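Local coordinates for protein succinyl-CoA ligase (ADP-forming) subunit alpha (Methanosaeta concilii, PDB 6HXI) that binds coenzyme A and joins a CoA-ligase family region to a citrate-synthase-like region in one chain, at residues B[19-24]-B[85-90]; B[66-69]-B[73-76]. One frame throughout, in Å; residues are numbered along the deposited sequence.

Contact 1: B[19-24]-B[85-90]; sequences GYQTNA and VNFASH. With COA (coenzyme A), chain G.
Gln21 CG lies over one face of the Phe87 ring, making a CH-pi contact 3.8 Å from the ring centroid and 28° off its normal. Methyl CEP of coenzyme A sits at the ring edge, near its plane, while Ala24 CB comes in obliquely, 3.5 Å from Phe87 CZ. The Gln21 chain bends at chi2 (-72°), carrying its amide past the ring to the ligand, where NE2 is 3.7 Å from CEP of coenzyme A. Amide and ring planes stay only 28° apart. Further along, Ser89 OG donates a short 2.5 Å hydrogen bond to O7A on the ligand's 3'-phosphate, and Arg91 N bonds to the same hydroxyl. The turn leading there is an Asx turn: Ala88 N reaches Asn86 OD1 at 3.0 Å from above the carbonyl plane, and Asn86 ND2 is tied to Thr96 and Thr97 of helix 93-102. Gln21 is the N-cap residue of helix 22-34. The pairing thus joins the loop after strand 15-18 and the first turn of helix 22-34 to the loop after the adjacent parallel strand 83-86, at the C-terminal, usual ligand-binding edge of a Rossmann-like sheet, with Phe87 also resting on Val17 and Ile112.

Contact 2: B[66-69]-B[73-76]; sequences PMYK and LAAL
Tyr68 lays its ring against the backbone of helix 71-77 where Leu73 and Ala74 pass by. Its CB starts the contact, 3.9 Å from the methyl CB of Ala74. With chi1 at -67°, CG stands beside the backbone N and anti to the carbonyl carbon, and the ring is directed at the helix; chi2 near 85° turns its face to Ala74. From CG the nearest atom is Ala74 CA at 3.9 Å, and this CA lies over the face, 4.1 Å from the ring centroid and 20° off the normal, so a backbone C-H takes part in a CH-pi contact. The two sides of the ring then diverge. CD1 remains with alanine, 4.0 Å from Ala74 CB. CD2 lies by the Leu73-Ala74 peptide, 4.1 Å from Leu73 C, and 4.2 Å from Leu73 CB.

Strand 61-68 runs almost directly into helix 71-77, and the helix leads on to strand 83-86, parallel to the first in the same sheet: a beta-alpha-beta crossover that passes over strands 42-46 and 15-18. Tyr68 is the last residue of its strand, and its ring packs on the helix close after the turn.

Farther out on the ring, CE2 meets Leu73 O at 4.1 Å, a packing contact with no hydrogen bond across the segments. A triethylene glycol molecule, probably from the crystallisation liquor, lies about 4 Å from the tyrosine side chain. Strand 42-46, the parallel neighbour of 61-68, meets both segments: Tyr68 touches Ala44 and Ala74 touches Ile46, while the backbone of Tyr68 is hydrogen-bonded to Ile45 and Asn47. Just after strand 61-68, Lys69 packs against Lys481 of the second subunit.

Overall arrangement
The centres of contacts 1 and 2 are about 15 Å apart, and both reach the same seven-stranded mixed sheet. They meet where Tyr20 CE1 packs on Met67 SD at 3.5 Å. The CB of each of these residues points away from its own partner segment. In sequence, 66-69 and 73-76 both fall between 19-24 and 85-90, and helix 71-77 is followed directly by strand 83-86, and the loop after it supplies Phe87, Ala88 and Ser89. With Gln21 these make up four of the twelve residues of the coenzyme A pocket. Contact 2 contributes none of them; it flanks the turn between strand 61-68 and helix 71-77, with strand 42-46 lying between 61-68 and 15-18.

Contact 1: B[19-24]-B[85-90]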
loop_
_atom_site.group_PDB
_atom_site.type_symbol
_atom_site.label_atom_id
_atom_site.label_comp_id
_atom_site.label_asym_id
_atom_site.label_seq_id
_atom_site.Cartn_x
_atom_site.Cartn_y
_atom_site.Cartn_z
ATOM N N GLY B 19 29.975 1.122 -25.987
ATOM C CA GLY B 19 30.232 0.757 -24.603
ATOM C C GLY B 19 29.818 1.882 -23.686
ATOM O O GLY B 19 30.093 3.043 -23.980
ATOM N N TYR B 20 29.171 1.547 -22.564
ATOM C CA TYR B 20 28.687 2.545 -21.616
ATOM C C TYR B 20 29.792 3.091 -20.731
ATOM O O TYR B 20 29.879 2.766 -19.558
ATOM C CB TYR B 20 27.484 2.007 -20.808
ATOM C CG TYR B 20 26.605 3.101 -20.246
ATOM C CD1 TYR B 20 26.163 4.150 -21.046
ATOM C CD2 TYR B 20 26.242 3.109 -18.901
ATOM C CE1 TYR B 20 25.381 5.178 -20.524
ATOM C CE2 TYR B 20 25.438 4.120 -18.378
ATOM C CZ TYR B 20 24.975 5.129 -19.204
ATOM O OH TYR B 20 24.198 6.141 -18.688
ATOM N N GLN B 21 30.646 3.939 -21.310
ATOM C CA GLN B 21 31.795 4.524 -20.617
ATOM C C GLN B 21 31.494 5.969 -20.321
ATOM O O GLN B 21 31.902 6.854 -21.066
ATOM C CB GLN B 21 33.080 4.346 -21.465
ATOM C CG GLN B 21 33.518 2.886 -21.621
ATOM C CD GLN B 21 34.096 2.262 -20.371
ATOM O OE1 GLN B 21 34.851 2.892 -19.633
ATOM N NE2 GLN B 21 33.749 1.000 -20.099
ATOM N N THR B 22 30.752 6.200 -19.262
ATOM C CA THR B 22 30.245 7.520 -18.863
ATOM C C THR B 22 31.353 8.567 -18.662
ATOM O O THR B 22 31.184 9.717 -19.078
ATOM C CB THR B 22 29.320 7.418 -17.637
ATOM O OG1 THR B 22 30.106 7.061 -16.505
ATOM C CG2 THR B 22 28.197 6.399 -17.823
ATOM N N ASN B 23 32.474 8.191 -18.050
ATOM C CA ASN B 23 33.594 9.134 -17.857
ATOM C C ASN B 23 34.251 9.543 -19.179
ATOM O O ASN B 23 34.526 10.728 -19.386
ATOM C CB ASN B 23 34.636 8.566 -16.874
ATOM C CG ASN B 23 35.396 9.616 -16.106
ATOM O OD1 ASN B 23 35.113 10.822 -16.174
ATOM N ND2 ASN B 23 36.374 9.171 -15.332
ATOM N N ALA B 24 34.466 8.566 -20.080
ATOM C CA ALA B 24 35.039 8.772 -21.408
ATOM C C ALA B 24 34.084 9.660 -22.227
ATOM O O ALA B 24 34.530 10.606 -22.871
ATOM C CB ALA B 24 35.223 7.422 -22.097
ATOM N N VAL B 85 34.206 4.932 -31.406
ATOM C CA VAL B 85 35.140 4.783 -30.281
ATOM C C VAL B 85 34.676 3.518 -29.606
ATOM O O VAL B 85 33.590 3.499 -29.019
ATOM C CB VAL B 85 35.169 6.020 -29.343
ATOM C CG1 VAL B 85 36.175 5.828 -28.215
ATOM C CG2 VAL B 85 35.462 7.313 -30.126
ATOM N N ASN B 86 35.438 2.413 -29.802
ATOM C CA ASN B 86 35.084 1.078 -29.351
ATOM C C ASN B 86 35.698 0.697 -28.015
ATOM O O ASN B 86 36.888 0.362 -27.946
ATOM C CB ASN B 86 35.419 0.050 -30.451
ATOM C CG ASN B 86 34.886 -1.349 -30.209
ATOM O OD1 ASN B 86 34.235 -1.625 -29.219
ATOM N ND2 ASN B 86 35.093 -2.250 -31.144
ATOM N N PHE B 87 34.874 0.711 -26.955
ATOM C CA PHE B 87 35.286 0.320 -25.598
ATOM C C PHE B 87 34.886 -1.105 -25.246
ATOM O O PHE B 87 34.839 -1.438 -24.071
ATOM C CB PHE B 87 34.717 1.265 -24.542
ATOM C CG PHE B 87 35.391 2.603 -24.483
ATOM C CD1 PHE B 87 36.597 2.762 -23.806
ATOM C CD2 PHE B 87 34.772 3.735 -25.004
ATOM C CE1 PHE B 87 37.213 4.014 -23.726
ATOM C CE2 PHE B 87 35.390 4.986 -24.916
ATOM C CZ PHE B 87 36.628 5.108 -24.309
ATOM N N ALA B 88 34.621 -1.956 -26.243
ATOM C CA ALA B 88 34.301 -3.373 -25.999
ATOM C C ALA B 88 35.533 -4.056 -25.396
ATOM O O ALA B 88 36.651 -3.621 -25.660
ATOM C CB ALA B 88 33.926 -4.051 -27.310
ATOM N N SER B 89 35.348 -5.097 -24.590
ATOM C CA SER B 89 36.480 -5.845 -24.009
ATOM C C SER B 89 37.278 -6.591 -25.143
ATOM O O SER B 89 36.824 -6.650 -26.295
ATOM C CB SER B 89 35.966 -6.869 -22.992
ATOM O OG SER B 89 35.643 -8.095 -23.633
ATOM N N HIS B 90 38.417 -7.215 -24.796
ATOM C CA HIS B 90 39.212 -7.967 -25.767
ATOM C C HIS B 90 38.462 -9.182 -26.308
ATOM O O HIS B 90 38.812 -9.716 -27.352
ATOM C CB HIS B 90 40.583 -8.343 -25.186
ATOM C CG HIS B 90 40.576 -9.347 -24.076
ATOM N ND1 HIS B 90 40.435 -8.962 -22.744
ATOM C CD2 HIS B 90 40.798 -10.680 -24.116
ATOM C CE1 HIS B 90 40.522 -10.078 -22.035
ATOM N NE2 HIS B 90 40.737 -11.137 -22.811
HETATM N N1A COA G . 26.466 -11.174 -15.916
HETATM C C2A COA G . 27.223 -11.674 -16.899
HETATM N N3A COA G . 28.235 -11.093 -17.557
HETATM C C4A COA G . 28.409 -9.825 -17.152
HETATM C C5A COA G . 27.702 -9.170 -16.158
HETATM C C6A COA G . 26.705 -9.910 -15.493
HETATM N N6A COA G . 26.013 -9.444 -14.455
HETATM N N7A COA G . 28.086 -7.840 -16.080
HETATM C C8A COA G . 29.008 -7.725 -17.002
HETATM N N9A COA G . 29.253 -8.883 -17.695
HETATM C C1B COA G . 30.184 -9.081 -18.805
HETATM C C2B COA G . 29.988 -8.159 -20.002
HETATM O O2B COA G . 28.947 -8.638 -20.858
HETATM C C3B COA G . 31.370 -8.257 -20.656
HETATM O O3B COA G . 31.518 -9.469 -21.428
HETATM P P3B COA G . 32.515 -9.614 -22.665
HETATM O O7A COA G . 33.865 -9.198 -22.187
HETATM O O8A COA G . 32.438 -11.040 -23.077
HETATM O O9A COA G . 31.931 -8.728 -23.780
HETATM C C4B COA G . 32.327 -8.458 -19.474
HETATM O O4B COA G . 31.503 -8.843 -18.354
HETATM C C5B COA G . 33.169 -7.261 -19.114
HETATM O O5B COA G . 32.313 -6.102 -19.126
HETATM P P1A COA G . 32.807 -4.682 -19.768
HETATM O O1A COA G . 31.979 -3.517 -19.367
HETATM O O2A COA G . 33.023 -4.779 -21.270
HETATM O O3A COA G . 34.221 -4.670 -19.030
HETATM P P2A COA G . 35.445 -3.699 -18.727
HETATM O O4A COA G . 35.204 -2.973 -17.465
HETATM O O5A COA G . 36.647 -4.607 -18.603
HETATM O O6A COA G . 35.582 -2.684 -19.984
HETATM C CBP COA G . 37.473 -1.935 -21.331
HETATM C CCP COA G . 36.382 -2.994 -21.140
HETATM C CDP COA G . 38.272 -2.294 -22.591
HETATM C CEP COA G . 36.865 -0.528 -21.498
HETATM C CAP COA G . 38.399 -1.946 -20.083
HETATM O OAP COA G . 38.760 -3.268 -19.723
HETATM C C9P COA G . 39.652 -1.084 -20.154
HETATM O O9P COA G . 39.578 0.128 -19.935
HETATM N N8P COA G . 40.803 -1.711 -20.447
HETATM C C7P COA G . 42.061 -1.006 -20.644
HETATM C C6P COA G . 42.556 -1.136 -22.059
HETATM C C5P COA G . 43.911 -0.496 -22.253
HETATM O O5P COA G . 44.717 -0.431 -21.326
HETATM N N4P COA G . 44.159 0.005 -23.462
HETATM C C3P COA G . 45.373 0.747 -23.780
HETATM C C2P COA G . 45.301 2.197 -23.348
HETATM S S1P COA G . 46.800 2.974 -24.014
#

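Contact 2: B[66-69]-B[73-76]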
loop_
_atom_site.group_PDB
_atom_site.type_symbol
_atom_site.label_atom_id
_atom_site.label_comp_id
_atom_site.label_asym_id
_atom_site.label_seq_id
_atom_site.Cartn_x
_atom_site.Cartn_y
_atom_site.Cartn_z
ATOM N N PRO B 66 21.246 10.121 -27.282
ATOM C CA PRO B 66 20.503 8.873 -27.530
ATOM C C PRO B 66 21.413 7.653 -27.368
ATOM O O PRO B 66 22.631 7.751 -27.521
ATOM C CB PRO B 66 19.980 9.035 -28.949
ATOM C CG PRO B 66 20.918 9.991 -29.587
ATOM C CD PRO B 66 21.547 10.838 -28.540
ATOM N N MET B 67 20.820 6.510 -27.020
ATOM C CA MET B 67 21.561 5.301 -26.719
ATOM C C MET B 67 20.899 4.106 -27.394
ATOM O O MET B 67 19.707 3.872 -27.196
ATOM C CB MET B 67 21.666 5.200 -25.189
ATOM C CG MET B 67 22.609 4.153 -24.694
ATOM S SD MET B 67 22.898 4.391 -22.918
ATOM C CE MET B 67 21.383 3.787 -22.230
ATOM N N TYR B 68 21.659 3.429 -28.287
ATOM C CA TYR B 68 21.219 2.308 -29.136
ATOM C C TYR B 68 21.811 0.991 -28.728
ATOM O O TYR B 68 22.943 0.957 -28.289
ATOM C CB TYR B 68 21.545 2.601 -30.623
ATOM C CG TYR B 68 20.738 3.759 -31.169
ATOM C CD1 TYR B 68 21.164 5.074 -30.999
ATOM C CD2 TYR B 68 19.516 3.549 -31.795
ATOM C CE1 TYR B 68 20.407 6.146 -31.458
ATOM C CE2 TYR B 68 18.751 4.619 -32.269
ATOM C CZ TYR B 68 19.197 5.913 -32.083
ATOM O OH TYR B 68 18.461 6.965 -32.542
ATOM N N LYS B 69 21.061 -0.108 -28.911
ATOM C CA LYS B 69 21.512 -1.459 -28.568
ATOM C C LYS B 69 22.531 -2.013 -29.566
ATOM O O LYS B 69 23.395 -2.801 -29.170
ATOM C CB LYS B 69 20.309 -2.418 -28.472
ATOM C CG LYS B 69 19.948 -2.835 -27.049
ATOM C CD LYS B 69 19.252 -4.194 -27.031
ATOM C CE LYS B 69 19.314 -4.845 -25.664
ATOM N NZ LYS B 69 18.812 -6.243 -25.671
ATOM N N LEU B 73 21.642 -0.049 -35.994
ATOM C CA LEU B 73 20.518 0.821 -35.618
ATOM C C LEU B 73 20.976 2.260 -35.397
ATOM O O LEU B 73 20.294 3.192 -35.838
ATOM C CB LEU B 73 19.768 0.302 -34.389
ATOM C CG LEU B 73 18.764 -0.821 -34.634
ATOM C CD1 LEU B 73 18.376 -1.484 -33.337
ATOM C CD2 LEU B 73 17.510 -0.311 -35.333
ATOM N N ALA B 74 22.143 2.436 -34.761
ATOM C CA ALA B 74 22.729 3.759 -34.518
ATOM C C ALA B 74 23.149 4.384 -35.833
ATOM O O ALA B 74 22.822 5.544 -36.070
ATOM C CB ALA B 74 23.916 3.659 -33.576
ATOM N N ALA B 75 23.836 3.606 -36.704
ATOM C CA ALA B 75 24.329 4.069 -38.000
ATOM C C ALA B 75 23.196 4.573 -38.893
ATOM O O ALA B 75 23.325 5.641 -39.487
ATOM C CB ALA B 75 25.126 2.975 -38.692
ATOM N N LEU B 76 22.069 3.847 -38.917
ATOM C CA LEU B 76 20.872 4.231 -39.664
ATOM C C LEU B 76 20.231 5.521 -39.101
ATOM O O LEU B 76 19.750 6.348 -39.876
ATOM C CB LEU B 76 19.855 3.076 -39.689
ATOM C CG LEU B 76 18.820 3.155 -40.809
ATOM C CD1 LEU B 76 19.356 2.542 -42.096
ATOM C CD2 LEU B 76 17.531 2.483 -40.403
#